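PDB 2I6X: hydrolase, haloacid dehalogenase-like family from Porphyromonas gingivalis, which is predicted to be a hydrolase of the haloacid dehalogenase superfamily. Local coordinates for residues Glu61-Thr64 with Glu65-Tyr69. Numbering follows the deposited sequence.
Sequences EFRT and ELSRY
The guanidinium of Arg68 meets Thr64 and Glu65 in two different ways, the methyl CG2 of Thr64 coming to it obliquely and OE1 of Glu65 lying at its edge, in plane. Arg68 NH2 stands 3.4 Å from Thr64 CG2 and 2.7 Å from Glu65 OE1, which it reaches on the syn side of the carboxylate in a salt bridge; NE adds weak bonds to both carboxylate oxygens. A bend in the Glu65 chain at chi2 (-51°) and another in Arg68 at chi3 bring the two charges together one helical turn apart. Thr64 OG1 bonds back to Glu60 O.

The other flat group, the ring of Phe62, lies beside Leu66 and points the same way, with CZ 3.8 Å from Leu66 CD1 in an oblique approach. The same ring packs edge-to-face with Phe49 of helix 48-54.

Regular alpha-helical i to i+4 bonds hold the backbone together, from Glu65 N to Glu61 O through Arg68 N to Thr64 O. Arg63 O is gripped twice, by Ser67 N at 2.8 Å and by Ser67 OG at 2.9 Å, from opposite faces of the carbonyl plane. The hydroxyl, 35° out of that plane, also bonds to Leu74 N, so it joins helix 59-70 to the loop that follows it.

Helix 59-70 lies in the helical region between strands 7-10 and 106-111, away from the parallel sheet, consistent with the cap domain of this superfamily. It is a worked example of amphipathicity: apolar Phe62 and Leu66 face neighbouring helices, whereas an i to i+3 ion pair, its arginine exposed and its glutamate partly covered, lies on the polar side, where water probably weakens it.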
# COMPACT_ATOMS: atom_id res chain seq x y z
N GLU A 61 -3.93 -20.16 2.48
CA GLU A 61 -2.77 -20.88 1.97
C GLU A 61 -1.43 -20.41 2.57
O GLU A 61 -0.59 -21.24 2.93
CB GLU A 61 -2.72 -20.80 0.44
CG GLU A 61 -3.78 -21.64 -0.27
CD GLU A 61 -3.73 -21.48 -1.77
OE1 GLU A 61 -3.64 -20.33 -2.26
OE2 GLU A 61 -3.78 -22.51 -2.49
N PHE A 62 -1.27 -19.09 2.71
CA PHE A 62 -0.07 -18.50 3.30
C PHE A 62 0.12 -18.89 4.77
O PHE A 62 1.24 -19.17 5.22
CB PHE A 62 -0.13 -16.97 3.14
CG PHE A 62 0.75 -16.21 4.10
CD1 PHE A 62 2.09 -15.93 3.78
CD2 PHE A 62 0.22 -15.71 5.31
CE1 PHE A 62 2.91 -15.18 4.66
CE2 PHE A 62 1.02 -14.96 6.22
CZ PHE A 62 2.37 -14.67 5.89
N ARG A 63 -0.98 -18.93 5.51
CA ARG A 63 -0.92 -19.24 6.92
C ARG A 63 -0.63 -20.72 7.15
O ARG A 63 0.14 -21.08 8.05
CB ARG A 63 -2.21 -18.79 7.59
CG ARG A 63 -2.16 -18.79 9.10
CD ARG A 63 -3.32 -18.01 9.69
NE ARG A 63 -4.48 -17.94 8.81
CZ ARG A 63 -5.43 -18.86 8.74
NH1 ARG A 63 -5.34 -19.95 9.50
NH2 ARG A 63 -6.45 -18.72 7.90
N THR A 64 -1.25 -21.57 6.33
CA THR A 64 -0.98 -22.99 6.34
C THR A 64 0.51 -23.23 6.10
O THR A 64 1.16 -23.96 6.86
CB THR A 64 -1.82 -23.72 5.26
OG1 THR A 64 -3.21 -23.54 5.53
CG2 THR A 64 -1.51 -25.24 5.25
N GLU A 65 1.07 -22.60 5.06
CA GLU A 65 2.49 -22.77 4.77
C GLU A 65 3.39 -22.17 5.85
O GLU A 65 4.44 -22.74 6.15
CB GLU A 65 2.85 -22.23 3.38
CG GLU A 65 2.18 -22.95 2.25
CD GLU A 65 2.36 -24.44 2.35
OE1 GLU A 65 1.42 -25.14 2.81
OE2 GLU A 65 3.47 -24.92 2.01
N LEU A 66 2.98 -21.04 6.42
CA LEU A 66 3.77 -20.37 7.47
C LEU A 66 3.80 -21.22 8.73
O LEU A 66 4.84 -21.32 9.39
CB LEU A 66 3.18 -18.99 7.81
CG LEU A 66 4.08 -17.77 8.07
CD1 LEU A 66 3.37 -16.75 8.97
CD2 LEU A 66 5.47 -18.06 8.63
N SER A 67 2.65 -21.80 9.08
CA SER A 67 2.53 -22.78 10.16
C SER A 67 3.49 -23.96 9.95
O SER A 67 4.27 -24.29 10.85
CB SER A 67 1.10 -23.29 10.25
OG SER A 67 0.22 -22.26 10.66
N ARG A 68 3.45 -24.56 8.77
CA ARG A 68 4.37 -25.64 8.41
C ARG A 68 5.82 -25.17 8.59
O ARG A 68 6.63 -25.88 9.16
CB ARG A 68 4.11 -26.09 6.96
CG ARG A 68 4.86 -27.37 6.48
CD ARG A 68 4.63 -27.63 4.95
NE ARG A 68 3.29 -27.18 4.53
CZ ARG A 68 2.16 -27.89 4.67
NH1 ARG A 68 2.19 -29.12 5.18
NH2 ARG A 68 0.99 -27.37 4.29
N TYR A 69 6.10 -23.95 8.16
CA TYR A 69 7.45 -23.37 8.20
C TYR A 69 8.02 -23.21 9.63
O TYR A 69 9.20 -23.45 9.86
CB TYR A 69 7.43 -22.03 7.45
CG TYR A 69 8.74 -21.31 7.23
CD1 TYR A 69 9.42 -21.41 6.01
CD2 TYR A 69 9.27 -20.47 8.21
CE1 TYR A 69 10.61 -20.72 5.79
CE2 TYR A 69 10.47 -19.78 8.01
CZ TYR A 69 11.13 -19.90 6.80
OH TYR A 69 12.31 -19.21 6.59